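Local coordinates for protein importin-95 (Chaetomium thermophilum, PDB 4XRI) that probably carries a range of protein cargoes into the nucleus as an importin-beta-type transport receptor, and is thought to bind a small GTPase, at residues A158-I163 against N200-A205; A143-A148 against L186-Q191; T208-S213 against M231-E236; E139-L144 against N176-H181. The protein carries 2 engineered substitutions. All blocks are in the same frame, centred on the assembly; numbering follows the deposited sequence.

Contact 1: A158-I163 against N200-A205; sequences ASLTAI and NEVRFA. With SO4 (sulfate ion), chain D.
Leu160 reaches from helix 153-168 onto the flank of helix 200-212, where its CD1 methyl meets three groups. The nearest is the backbone of Val202: CD1 lies 3.7 Å from Val202 O. The side chain of Val202 runs at about a right angle to that of Leu160 and offers CG1 at 4.1 Å from the same CD1. Ala205, three residues further on, adds its CB at 4.2 Å from CD1. Leu160 gains this reach because its CG stands anti to the carbonyl carbon (chi1 -76°), with CD1 carried out to the neighbouring helix.

Beside the apolar patch runs a polar link made by one water. The water donates to Ala205 O at 2.7 Å and to Thr161 OG1 at 3.2 Å, joining the two segments, between which no direct hydrogen bond forms. Thr161 OG1 is also bonded to Gln157 O one turn back, which helps to orient the hydroxyl.

On a face of helix 200-212 turned away from Leu160, Arg203 uses NH1 to grip a sulfate, probably from the crystallisation liquor. Its bond from NH1 to sulfate O2 is fairly straight (161° at the hydrogen), while the second, from NH1 to O1, is weak; the sulfur lies in the guanidinium plane, at its edge. Arg203 NE bonds to Ala193 O, which anchors the head group. The two short helical segments run almost exactly parallel, 2° apart with their axes 9.3 Å from each other, the near-parallel packing of neighbouring helices found in a HEAT-repeat solenoid.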
loop_
_atom_site.group_PDB
_atom_site.type_symbol
_atom_site.label_atom_id
_atom_site.label_comp_id
_atom_site.label_asym_id
_atom_site.label_seq_id
_atom_site.Cartn_x
_atom_site.Cartn_y
_atom_site.Cartn_z
ATOM N N ALA A 158 -24.390 -19.531 -18.980
ATOM C CA ALA A 158 -24.728 -19.132 -17.620
ATOM C C ALA A 158 -24.319 -20.179 -16.591
ATOM O O ALA A 158 -23.929 -19.841 -15.474
ATOM C CB ALA A 158 -26.222 -18.845 -17.516
ATOM N N SER A 159 -24.413 -21.449 -16.967
ATOM C CA SER A 159 -24.051 -22.533 -16.062
ATOM C C SER A 159 -22.540 -22.615 -15.902
ATOM O O SER A 159 -22.038 -22.897 -14.816
ATOM C CB SER A 159 -24.606 -23.866 -16.559
ATOM O OG SER A 159 -26.017 -23.806 -16.653
ATOM N N LEU A 160 -21.823 -22.371 -16.993
ATOM C CA LEU A 160 -20.370 -22.266 -16.939
ATOM C C LEU A 160 -19.973 -21.117 -16.026
ATOM O O LEU A 160 -19.057 -21.235 -15.215
ATOM C CB LEU A 160 -19.790 -22.063 -18.340
ATOM C CG LEU A 160 -19.748 -23.306 -19.227
ATOM C CD1 LEU A 160 -19.473 -22.919 -20.670
ATOM C CD2 LEU A 160 -18.692 -24.274 -18.716
ATOM N N THR A 161 -20.691 -20.007 -16.164
ATOM C CA THR A 161 -20.460 -18.818 -15.356
ATOM C C THR A 161 -20.723 -19.090 -13.876
ATOM O O THR A 161 -19.980 -18.631 -13.005
ATOM C CB THR A 161 -21.350 -17.654 -15.836
ATOM O OG1 THR A 161 -21.009 -17.316 -17.187
ATOM C CG2 THR A 161 -21.157 -16.435 -14.963
ATOM N N ALA A 162 -21.779 -19.851 -13.599
ATOM C CA ALA A 162 -22.135 -20.206 -12.229
ATOM C C ALA A 162 -21.088 -21.129 -11.618
ATOM O O ALA A 162 -20.706 -20.972 -10.458
ATOM C CB ALA A 162 -23.511 -20.860 -12.188
ATOM N N ILE A 163 -20.629 -22.091 -12.413
ATOM C CA ILE A 163 -19.568 -23.003 -12.002
ATOM C C ILE A 163 -18.302 -22.236 -11.627
ATOM O O ILE A 163 -17.665 -22.519 -10.610
ATOM C CB ILE A 163 -19.251 -24.023 -13.117
ATOM C CG1 ILE A 163 -20.367 -25.069 -13.213
ATOM C CG2 ILE A 163 -17.914 -24.700 -12.865
ATOM C CD1 ILE A 163 -20.236 -25.988 -14.413
ATOM N N ASN A 200 -19.162 -19.601 -30.141
ATOM C CA ASN A 200 -18.133 -18.725 -29.585
ATOM C C ASN A 200 -18.517 -18.132 -28.233
ATOM O O ASN A 200 -17.651 -17.857 -27.404
ATOM C CB ASN A 200 -17.809 -17.598 -30.566
ATOM C CG ASN A 200 -16.949 -18.065 -31.721
ATOM O OD1 ASN A 200 -16.299 -19.107 -31.643
ATOM N ND2 ASN A 200 -16.929 -17.286 -32.797
ATOM N N GLU A 201 -19.814 -17.934 -28.021
ATOM C CA GLU A 201 -20.312 -17.423 -26.749
ATOM C C GLU A 201 -20.019 -18.426 -25.642
ATOM O O GLU A 201 -19.606 -18.058 -24.546
ATOM C CB GLU A 201 -21.815 -17.140 -26.827
ATOM C CG GLU A 201 -22.260 -16.460 -28.107
ATOM C CD GLU A 201 -21.733 -15.044 -28.236
ATOM O OE1 GLU A 201 -21.491 -14.401 -27.193
ATOM O OE2 GLU A 201 -21.562 -14.574 -29.382
ATOM N N VAL A 202 -20.245 -19.698 -25.952
ATOM C CA VAL A 202 -19.979 -20.789 -25.027
ATOM C C VAL A 202 -18.490 -20.889 -24.718
ATOM O O VAL A 202 -18.093 -21.037 -23.561
ATOM C CB VAL A 202 -20.486 -22.135 -25.598
ATOM C CG1 VAL A 202 -19.980 -23.301 -24.763
ATOM C CG2 VAL A 202 -22.009 -22.138 -25.676
ATOM N N ARG A 203 -17.671 -20.792 -25.763
ATOM C CA ARG A 203 -16.220 -20.857 -25.611
ATOM C C ARG A 203 -15.686 -19.754 -24.702
ATOM O O ARG A 203 -14.823 -20.005 -23.857
ATOM C CB ARG A 203 -15.527 -20.778 -26.974
ATOM C CG ARG A 203 -15.520 -22.086 -27.754
ATOM C CD ARG A 203 -14.630 -21.992 -28.986
ATOM N NE ARG A 203 -13.209 -21.996 -28.647
ATOM C CZ ARG A 203 -12.232 -21.757 -29.517
ATOM N NH1 ARG A 203 -12.523 -21.484 -30.781
ATOM N NH2 ARG A 203 -10.967 -21.784 -29.122
ATOM N N PHE A 204 -16.203 -18.539 -24.866
ATOM C CA PHE A 204 -15.766 -17.422 -24.034
ATOM C C PHE A 204 -16.159 -17.630 -22.577
ATOM O O PHE A 204 -15.374 -17.370 -21.667
ATOM C CB PHE A 204 -16.345 -16.097 -24.527
ATOM C CG PHE A 204 -16.013 -14.936 -23.634
ATOM C CD1 PHE A 204 -14.707 -14.496 -23.518
ATOM C CD2 PHE A 204 -16.999 -14.295 -22.902
ATOM C CE1 PHE A 204 -14.387 -13.437 -22.696
ATOM C CE2 PHE A 204 -16.685 -13.232 -22.074
ATOM C CZ PHE A 204 -15.374 -12.802 -21.973
ATOM N N ALA A 205 -17.384 -18.101 -22.367
ATOM C CA ALA A 205 -17.883 -18.375 -21.027
ATOM C C ALA A 205 -17.059 -19.478 -20.371
ATOM O O ALA A 205 -16.768 -19.427 -19.176
ATOM C CB ALA A 205 -19.350 -18.765 -21.075
HETATM S S SO4 D . -10.810 -21.162 -33.840
HETATM O O1 SO4 D . -12.083 -20.583 -33.426
HETATM O O2 SO4 D . -10.055 -21.570 -32.659
HETATM O O3 SO4 D . -11.053 -22.324 -34.689
HETATM O O4 SO4 D . -10.053 -20.166 -34.589
HETATM O O HOH W 1 -17.800 -17.686 -17.318
#

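Contact 2: A143-A148 against L186-Q191; sequences ALVRNA and LTAVVQ. Engineered in segment 143-148: Ala148 (natural residue Val).
Val145 and Ala148 of helix 140-150 both meet the methyl of Ala188 on helix 182-193. Followed outward, Val145 starts with a CB that remains 4.8 Å from Ala188 CB, short of close packing. The chain then forks. CG1, held anti to the backbone N (chi1 168°), swings towards the partner helix and comes within 4.2 Å of Ala188 CB; CG2, on the other branch, stays at 4.8 Å from that same carbon. A single methyl of the valine therefore does the touching.

Ala148, one turn along, has no branch to turn and meets its partner with CB itself, 4.3 Å from Ala188 CB. It is an engineered residue, valine in the natural protein. Ala188 CB is consequently approached by two methyls, and with a partner this small the backbones draw near: Val145 CA and Ala188 CA are 6.2 Å apart. This is side-by-side helix packing of an alpha-solenoid, here in a HEAT-repeat protein, where successive helices lie against one another to build a continuous curved stack. The joint is modest, burying 98 Å² in all, and it is purely apolar, with no hydrogen bond from one segment to the other.

Other faces of both helices are engaged further out. Leu144 packs on Ile163 and Ile166 of helix 153-168, and Ala148 itself also touches Leu160 there. Across the partner helix, Leu186 and Val190 turn to helix 224-238, packing on residues that include Ile230 and Val233, while Thr187 OG1 is bonded to Asn183 O of its own helix.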
loop_
_atom_site.group_PDB
_atom_site.type_symbol
_atom_site.label_atom_id
_atom_site.label_comp_id
_atom_site.label_asym_id
_atom_site.label_seq_id
_atom_site.Cartn_x
_atom_site.Cartn_y
_atom_site.Cartn_z
ATOM N N ALA A 143 -26.217 -30.827 -11.910
ATOM C CA ALA A 143 -27.107 -30.113 -12.815
ATOM C C ALA A 143 -26.342 -29.068 -13.620
ATOM O O ALA A 143 -26.570 -28.908 -14.819
ATOM C CB ALA A 143 -28.243 -29.463 -12.040
ATOM N N LEU A 144 -25.434 -28.360 -12.954
ATOM C CA LEU A 144 -24.627 -27.333 -13.607
ATOM C C LEU A 144 -23.693 -27.933 -14.653
ATOM O O LEU A 144 -23.561 -27.405 -15.755
ATOM C CB LEU A 144 -23.815 -26.551 -12.573
ATOM C CG LEU A 144 -24.594 -25.655 -11.607
ATOM C CD1 LEU A 144 -23.645 -24.980 -10.625
ATOM C CD2 LEU A 144 -25.404 -24.620 -12.373
ATOM N N VAL A 145 -23.040 -29.033 -14.294
ATOM C CA VAL A 145 -22.144 -29.728 -15.212
ATOM C C VAL A 145 -22.925 -30.273 -16.404
ATOM O O VAL A 145 -22.466 -30.210 -17.545
ATOM C CB VAL A 145 -21.395 -30.885 -14.509
ATOM C CG1 VAL A 145 -20.708 -31.784 -15.524
ATOM C CG2 VAL A 145 -20.386 -30.337 -13.512
ATOM N N ARG A 146 -24.116 -30.793 -16.129
ATOM C CA ARG A 146 -24.982 -31.319 -17.178
ATOM C C ARG A 146 -25.408 -30.195 -18.119
ATOM O O ARG A 146 -25.333 -30.332 -19.341
ATOM C CB ARG A 146 -26.206 -32.008 -16.568
ATOM C CG ARG A 146 -27.029 -32.820 -17.551
ATOM C CD ARG A 146 -28.192 -33.496 -16.843
ATOM N NE ARG A 146 -29.176 -34.038 -17.776
ATOM C CZ ARG A 146 -29.263 -35.320 -18.121
ATOM N NH1 ARG A 146 -30.195 -35.715 -18.976
ATOM N NH2 ARG A 146 -28.423 -36.207 -17.608
ATOM N N ASN A 147 -25.846 -29.081 -17.540
ATOM C CA ASN A 147 -26.210 -27.899 -18.315
ATOM C C ASN A 147 -25.058 -27.409 -19.185
ATOM O O ASN A 147 -25.250 -27.060 -20.349
ATOM C CB ASN A 147 -26.661 -26.762 -17.396
ATOM C CG ASN A 147 -27.969 -27.054 -16.692
ATOM O OD1 ASN A 147 -28.633 -28.049 -16.976
ATOM N ND2 ASN A 147 -28.353 -26.173 -15.775
ATOM N N ALA A 148 -23.860 -27.385 -18.606
ATOM C CA ALA A 148 -22.671 -26.881 -19.288
ATOM C C ALA A 148 -22.306 -27.731 -20.498
ATOM O O ALA A 148 -21.664 -27.256 -21.432
ATOM C CB ALA A 148 -21.498 -26.817 -18.318
ATOM N N LEU A 186 -13.882 -29.843 -14.380
ATOM C CA LEU A 186 -12.756 -29.519 -15.249
ATOM C C LEU A 186 -13.020 -29.959 -16.685
ATOM O O LEU A 186 -12.716 -29.235 -17.634
ATOM C CB LEU A 186 -11.472 -30.170 -14.733
ATOM C CG LEU A 186 -10.234 -29.951 -15.605
ATOM C CD1 LEU A 186 -9.929 -28.464 -15.728
ATOM C CD2 LEU A 186 -9.035 -30.709 -15.051
ATOM N N THR A 187 -13.593 -31.148 -16.835
ATOM C CA THR A 187 -13.916 -31.676 -18.154
ATOM C C THR A 187 -14.937 -30.782 -18.852
ATOM O O THR A 187 -14.815 -30.496 -20.043
ATOM C CB THR A 187 -14.464 -33.115 -18.068
ATOM O OG1 THR A 187 -13.435 -33.993 -17.593
ATOM C CG2 THR A 187 -14.932 -33.595 -19.431
ATOM N N ALA A 188 -15.929 -30.329 -18.093
ATOM C CA ALA A 188 -17.004 -29.507 -18.640
ATOM C C ALA A 188 -16.492 -28.160 -19.147
ATOM O O ALA A 188 -16.877 -27.714 -20.230
ATOM C CB ALA A 188 -18.092 -29.294 -17.596
ATOM N N VAL A 189 -15.625 -27.513 -18.373
ATOM C CA VAL A 189 -15.148 -26.182 -18.739
ATOM C C VAL A 189 -14.114 -26.242 -19.865
ATOM O O VAL A 189 -14.086 -25.367 -20.731
ATOM C CB VAL A 189 -14.551 -25.431 -17.520
ATOM C CG1 VAL A 189 -15.571 -25.375 -16.389
ATOM C CG2 VAL A 189 -13.260 -26.067 -17.042
ATOM N N VAL A 190 -13.283 -27.280 -19.868
ATOM C CA VAL A 190 -12.251 -27.417 -20.890
ATOM C C VAL A 190 -12.885 -27.788 -22.224
ATOM O O VAL A 190 -12.544 -27.218 -23.266
ATOM C CB VAL A 190 -11.197 -28.477 -20.512
ATOM C CG1 VAL A 190 -10.345 -28.843 -21.723
ATOM C CG2 VAL A 190 -10.323 -27.971 -19.379
ATOM N N GLN A 191 -13.810 -28.740 -22.188
ATOM C CA GLN A 191 -14.508 -29.155 -23.400
ATOM C C GLN A 191 -15.343 -28.017 -23.967
ATOM O O GLN A 191 -15.527 -27.911 -25.177
ATOM C CB GLN A 191 -15.395 -30.369 -23.132
ATOM C CG GLN A 191 -14.622 -31.668 -22.978
ATOM C CD GLN A 191 -15.523 -32.881 -22.847
ATOM O OE1 GLN A 191 -16.738 -32.757 -22.687
ATOM N NE2 GLN A 191 -14.927 -34.068 -22.916
#

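Contact 3: T208-S213 against M231-E236; sequences TALGDS and MQVVCE
Leu210 faces two neighbouring valines of helix 224-238, and its CD2 methyl touches both. Towards Val233 it points head on, the two side chains meeting tip to tip with Leu210 CD2 4.0 Å from Val233 CG1. Val234 is met at a slant instead, its CG2 passing 3.8 Å from Leu210 CD2. The leucine side chain extends across the gap, CG being anti to the backbone N (chi1 174°), which lets one methyl bridge a CA-to-CA gap of 9.0 Å between Leu210 and Val234. Val233 brings CG1 to the leucine from an unfavourable rotamer: at chi1 73° that methyl is wedged between the backbone N and the carbonyl carbon.

Close to the end of helix 200-212, Ser213 OG turns back to donate to Ala209 O at 2.6 Å. The hydroxyl approaches that carbonyl from a position tilted 34° out of its plane. Ser213 N also bonds to Leu210 O and, weakly, to Ala209 O, so backbone and side chain both tie the residue to the last turn.

Further helices close in around the valines and the leucine. Val189 of helix 182-193 and Cys252 of helix 243-260 both touch Leu210; Val190 and Ala193 lie against Val233, and Leu253 against Val234. Apolar side chains meeting between adjacent helices, with further helices packed alongside, fit the hydrophobic interior of a HEAT-repeat superhelix.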
loop_
_atom_site.group_PDB
_atom_site.type_symbol
_atom_site.label_atom_id
_atom_site.label_comp_id
_atom_site.label_asym_id
_atom_site.label_seq_id
_atom_site.Cartn_x
_atom_site.Cartn_y
_atom_site.Cartn_z
ATOM N N THR A 208 -13.411 -18.340 -19.540
ATOM C CA THR A 208 -13.506 -17.424 -18.412
ATOM C C THR A 208 -13.702 -18.209 -17.124
ATOM O O THR A 208 -13.091 -17.911 -16.097
ATOM C CB THR A 208 -14.668 -16.428 -18.583
ATOM O OG1 THR A 208 -14.530 -15.743 -19.832
ATOM C CG2 THR A 208 -14.679 -15.415 -17.444
ATOM N N ALA A 209 -14.564 -19.219 -17.195
ATOM C CA ALA A 209 -14.855 -20.068 -16.049
ATOM C C ALA A 209 -13.617 -20.856 -15.634
ATOM O O ALA A 209 -13.371 -21.058 -14.444
ATOM C CB ALA A 209 -16.003 -21.010 -16.367
ATOM N N LEU A 210 -12.842 -21.297 -16.621
ATOM C CA LEU A 210 -11.589 -21.994 -16.355
ATOM C C LEU A 210 -10.628 -21.087 -15.595
ATOM O O LEU A 210 -9.989 -21.512 -14.633
ATOM C CB LEU A 210 -10.950 -22.481 -17.658
ATOM C CG LEU A 210 -9.557 -23.106 -17.533
ATOM C CD1 LEU A 210 -9.571 -24.264 -16.549
ATOM C CD2 LEU A 210 -9.052 -23.559 -18.898
ATOM N N GLY A 211 -10.540 -19.835 -16.031
ATOM C CA GLY A 211 -9.712 -18.848 -15.367
ATOM C C GLY A 211 -10.128 -18.662 -13.922
ATOM O O GLY A 211 -9.290 -18.628 -13.025
ATOM N N ASP A 212 -11.434 -18.560 -13.698
ATOM C CA ASP A 212 -11.977 -18.388 -12.355
ATOM C C ASP A 212 -11.785 -19.636 -11.495
ATOM O O ASP A 212 -11.759 -19.554 -10.270
ATOM C CB ASP A 212 -13.468 -18.032 -12.421
ATOM C CG ASP A 212 -13.715 -16.636 -12.967
ATOM O OD1 ASP A 212 -12.786 -15.802 -12.916
ATOM O OD2 ASP A 212 -14.841 -16.371 -13.438
ATOM N N SER A 213 -11.645 -20.788 -12.138
ATOM C CA SER A 213 -11.616 -22.056 -11.415
ATOM C C SER A 213 -10.206 -22.611 -11.245
ATOM O O SER A 213 -10.036 -23.741 -10.788
ATOM C CB SER A 213 -12.488 -23.090 -12.132
ATOM O OG SER A 213 -13.794 -22.591 -12.358
ATOM N N MET A 231 -3.392 -26.529 -20.214
ATOM C CA MET A 231 -2.491 -25.701 -21.009
ATOM C C MET A 231 -2.778 -25.816 -22.505
ATOM O O MET A 231 -2.650 -24.838 -23.244
ATOM C CB MET A 231 -1.031 -26.067 -20.726
ATOM C CG MET A 231 -0.574 -25.729 -19.310
ATOM S SD MET A 231 -0.877 -24.005 -18.874
ATOM C CE MET A 231 0.287 -23.178 -19.951
ATOM N N GLN A 232 -3.175 -27.005 -22.951
ATOM C CA GLN A 232 -3.464 -27.209 -24.365
ATOM C C GLN A 232 -4.643 -26.356 -24.822
ATOM O O GLN A 232 -4.566 -25.686 -25.848
ATOM C CB GLN A 232 -3.739 -28.687 -24.656
ATOM C CG GLN A 232 -3.853 -29.027 -26.142
ATOM C CD GLN A 232 -5.238 -28.769 -26.707
ATOM O OE1 GLN A 232 -6.242 -28.903 -26.007
ATOM N NE2 GLN A 232 -5.296 -28.387 -27.977
ATOM N N VAL A 233 -5.727 -26.377 -24.053
ATOM C CA VAL A 233 -6.934 -25.653 -24.429
ATOM C C VAL A 233 -6.735 -24.144 -24.292
ATOM O O VAL A 233 -7.303 -23.368 -25.057
ATOM C CB VAL A 233 -8.162 -26.107 -23.588
ATOM C CG1 VAL A 233 -8.096 -25.591 -22.166
ATOM C CG2 VAL A 233 -9.447 -25.651 -24.254
ATOM N N VAL A 234 -5.912 -23.728 -23.333
ATOM C CA VAL A 234 -5.665 -22.306 -23.127
ATOM C C VAL A 234 -4.835 -21.746 -24.278
ATOM O O VAL A 234 -5.145 -20.687 -24.826
ATOM C CB VAL A 234 -4.939 -22.030 -21.793
ATOM C CG1 VAL A 234 -4.486 -20.582 -21.723
ATOM C CG2 VAL A 234 -5.845 -22.353 -20.615
ATOM N N CYS A 235 -3.779 -22.468 -24.640
ATOM C CA CYS A 235 -2.905 -22.066 -25.736
ATOM C C CYS A 235 -3.675 -22.007 -27.050
ATOM O O CYS A 235 -3.484 -21.100 -27.862
ATOM C CB CYS A 235 -1.719 -23.027 -25.857
ATOM S SG CYS A 235 -0.501 -22.880 -24.522
ATOM N N GLU A 236 -4.552 -22.988 -27.240
ATOM C CA GLU A 236 -5.416 -23.061 -28.411
ATOM C C GLU A 236 -6.328 -21.844 -28.501
ATOM O O GLU A 236 -6.526 -21.270 -29.574
ATOM C CB GLU A 236 -6.250 -24.347 -28.363
ATOM C CG GLU A 236 -7.299 -24.477 -29.453
ATOM C CD GLU A 236 -8.069 -25.788 -29.365
ATOM O OE1 GLU A 236 -7.598 -26.795 -29.936
ATOM O OE2 GLU A 236 -9.142 -25.812 -28.722
#

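Contact 4: E139-L144 against N176-H181; sequences ELMHAL and NSLVGH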
loop_
_atom_site.group_PDB
_atom_site.type_symbol
_atom_site.label_atom_id
_atom_site.label_comp_id
_atom_site.label_asym_id
_atom_site.label_seq_id
_atom_site.Cartn_x
_atom_site.Cartn_y
_atom_site.Cartn_z
ATOM N N GLU A 139 -28.164 -31.670 -5.593
ATOM C CA GLU A 139 -28.456 -31.785 -7.021
ATOM C C GLU A 139 -27.689 -30.777 -7.872
ATOM O O GLU A 139 -27.581 -30.942 -9.089
ATOM C CB GLU A 139 -29.957 -31.611 -7.278
ATOM C CG GLU A 139 -30.860 -32.546 -6.489
ATOM C CD GLU A 139 -31.313 -31.953 -5.168
ATOM O OE1 GLU A 139 -30.673 -30.991 -4.691
ATOM O OE2 GLU A 139 -32.317 -32.445 -4.611
ATOM N N LEU A 140 -27.148 -29.748 -7.228
ATOM C CA LEU A 140 -26.669 -28.561 -7.935
ATOM C C LEU A 140 -25.528 -28.791 -8.930
ATOM O O LEU A 140 -25.689 -28.539 -10.125
ATOM C CB LEU A 140 -26.226 -27.502 -6.929
ATOM C CG LEU A 140 -25.711 -26.225 -7.594
ATOM C CD1 LEU A 140 -26.786 -25.615 -8.484
ATOM C CD2 LEU A 140 -25.238 -25.224 -6.558
ATOM N N MET A 141 -24.376 -29.243 -8.442
ATOM C CA MET A 141 -23.183 -29.324 -9.283
ATOM C C MET A 141 -23.361 -30.295 -10.448
ATOM O O MET A 141 -22.837 -30.064 -11.537
ATOM C CB MET A 141 -21.962 -29.722 -8.449
ATOM C CG MET A 141 -21.588 -28.716 -7.358
ATOM S SD MET A 141 -21.607 -26.989 -7.894
ATOM C CE MET A 141 -20.334 -26.982 -9.153
ATOM N N HIS A 142 -24.102 -31.374 -10.218
ATOM C CA HIS A 142 -24.415 -32.321 -11.284
ATOM C C HIS A 142 -25.265 -31.642 -12.353
ATOM O O HIS A 142 -25.058 -31.847 -13.548
ATOM C CB HIS A 142 -25.138 -33.550 -10.727
ATOM C CG HIS A 142 -25.416 -34.606 -11.752
ATOM N ND1 HIS A 142 -24.455 -35.494 -12.186
ATOM C CD2 HIS A 142 -26.546 -34.912 -12.431
ATOM C CE1 HIS A 142 -24.983 -36.303 -13.088
ATOM N NE2 HIS A 142 -26.249 -35.971 -13.256
ATOM N N ALA A 143 -26.217 -30.827 -11.910
ATOM C CA ALA A 143 -27.107 -30.113 -12.815
ATOM C C ALA A 143 -26.342 -29.068 -13.620
ATOM O O ALA A 143 -26.570 -28.908 -14.819
ATOM C CB ALA A 143 -28.243 -29.463 -12.040
ATOM N N LEU A 144 -25.434 -28.360 -12.954
ATOM C CA LEU A 144 -24.627 -27.333 -13.607
ATOM C C LEU A 144 -23.693 -27.933 -14.653
ATOM O O LEU A 144 -23.561 -27.405 -15.755
ATOM C CB LEU A 144 -23.815 -26.551 -12.573
ATOM C CG LEU A 144 -24.594 -25.655 -11.607
ATOM C CD1 LEU A 144 -23.645 -24.980 -10.625
ATOM C CD2 LEU A 144 -25.404 -24.620 -12.373
ATOM N N ASN A 176 -13.721 -27.961 -0.322
ATOM C CA ASN A 176 -13.724 -29.352 0.111
ATOM C C ASN A 176 -14.999 -30.077 -0.302
ATOM O O ASN A 176 -14.965 -31.260 -0.635
ATOM C CB ASN A 176 -13.549 -29.435 1.627
ATOM C CG ASN A 176 -13.485 -30.864 2.127
ATOM O OD1 ASN A 176 -12.839 -31.719 1.520
ATOM N ND2 ASN A 176 -14.163 -31.132 3.238
ATOM N N SER A 177 -16.121 -29.363 -0.284
ATOM C CA SER A 177 -17.398 -29.947 -0.681
ATOM C C SER A 177 -17.446 -30.199 -2.185
ATOM O O SER A 177 -18.236 -31.014 -2.662
ATOM C CB SER A 177 -18.559 -29.041 -0.268
ATOM O OG SER A 177 -18.685 -27.933 -1.140
ATOM N N LEU A 178 -16.597 -29.496 -2.928
ATOM C CA LEU A 178 -16.565 -29.614 -4.384
ATOM C C LEU A 178 -15.619 -30.714 -4.854
ATOM O O LEU A 178 -15.662 -31.116 -6.016
ATOM C CB LEU A 178 -16.145 -28.287 -5.023
ATOM C CG LEU A 178 -17.086 -27.087 -4.946
ATOM C CD1 LEU A 178 -16.390 -25.842 -5.484
ATOM C CD2 LEU A 178 -18.364 -27.369 -5.718
ATOM N N VAL A 179 -14.770 -31.184 -3.941
ATOM C CA VAL A 179 -13.651 -32.079 -4.249
ATOM C C VAL A 179 -14.030 -33.254 -5.144
ATOM O O VAL A 179 -13.301 -33.596 -6.077
ATOM C CB VAL A 179 -13.024 -32.628 -2.945
ATOM C CG1 VAL A 179 -12.267 -33.928 -3.195
ATOM C CG2 VAL A 179 -12.106 -31.587 -2.324
ATOM N N GLY A 180 -15.178 -33.858 -4.863
ATOM C CA GLY A 180 -15.624 -35.021 -5.607
ATOM C C GLY A 180 -16.061 -34.728 -7.032
ATOM O O GLY A 180 -16.142 -35.634 -7.862
ATOM N N HIS A 181 -16.348 -33.462 -7.320
ATOM C CA HIS A 181 -16.812 -33.066 -8.649
ATOM C C HIS A 181 -15.687 -32.518 -9.521
ATOM O O HIS A 181 -15.934 -32.029 -10.623
ATOM C CB HIS A 181 -17.914 -32.008 -8.541
ATOM C CG HIS A 181 -19.172 -32.501 -7.899
ATOM N ND1 HIS A 181 -20.106 -33.258 -8.574
ATOM C CD2 HIS A 181 -19.661 -32.330 -6.648
ATOM C CE1 HIS A 181 -21.111 -33.539 -7.765
ATOM N NE2 HIS A 181 -20.866 -32.988 -6.589
#
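Met141 CB sits squarely over one face of the His181 ring, 3.8 Å from the ring centroid and only 2° off the normal, a CH-pi contact. Beyond CB the methionine folds round a single methyl of Leu178. Bends at chi2 (-45°) and chi3 bring three successive atoms to it: Met141 CG and SD each lie 3.9 Å from Leu178 CD2, and CE is 4.0 Å from that methyl. The two side chains cross at about a right angle. Ile166 of helix 153-168 backs both of them, and Leu132 adds to the cover of Met141, so this half of the contact is buried.

The joint fastens the start of helix 140-150 to the turn that links helix 172-178 with helix 182-193, one of the short inter-helix connections of the HEAT-repeat array. His181 stands at the N-cap position of helix 182-193, and its backbone N bonds to Leu178 O at 2.8 Å, which steadies the turn that presents the ring.

Towards solvent the fit is looser. The nearest approach of His142 to His181 is through its backbone N, 4.4 Å from His181 CE1, while its imidazole leads away from the partner segment. The ND1 atoms of His142 and His181 are 6.1 Å apart, not in contact. His181 ND1 is hydrogen-bonded to O1 of a bound glycerol, probably from the crystallisation liquor, on this less buried side.

How the contacts relate
All four contacts lie in the N-terminal arm, their centres about 31 to 39 Å from that of the chain. Contacts 2 and 4 use helix 140-150, sharing Ala143 and Leu144, with centres about 11 Å apart. Contact 1 lies closest to contact 2, about 9 Å between centres; Ser159 CB lies 3.8 Å from Leu144 O. Contacts 4 and 2 start from the same stretch, contact 1 crosses them, and contact 3 opens after all have closed, sharing helix 200-212 with contact 1 (centres about 12 Å apart). Contacts 3 and 4, centres about 20 Å apart, do not touch. Neighbouring joints thus continue one into the next, consistent with a HEAT-repeat solenoid, a build that suits the known flexibility of importin-beta proteins.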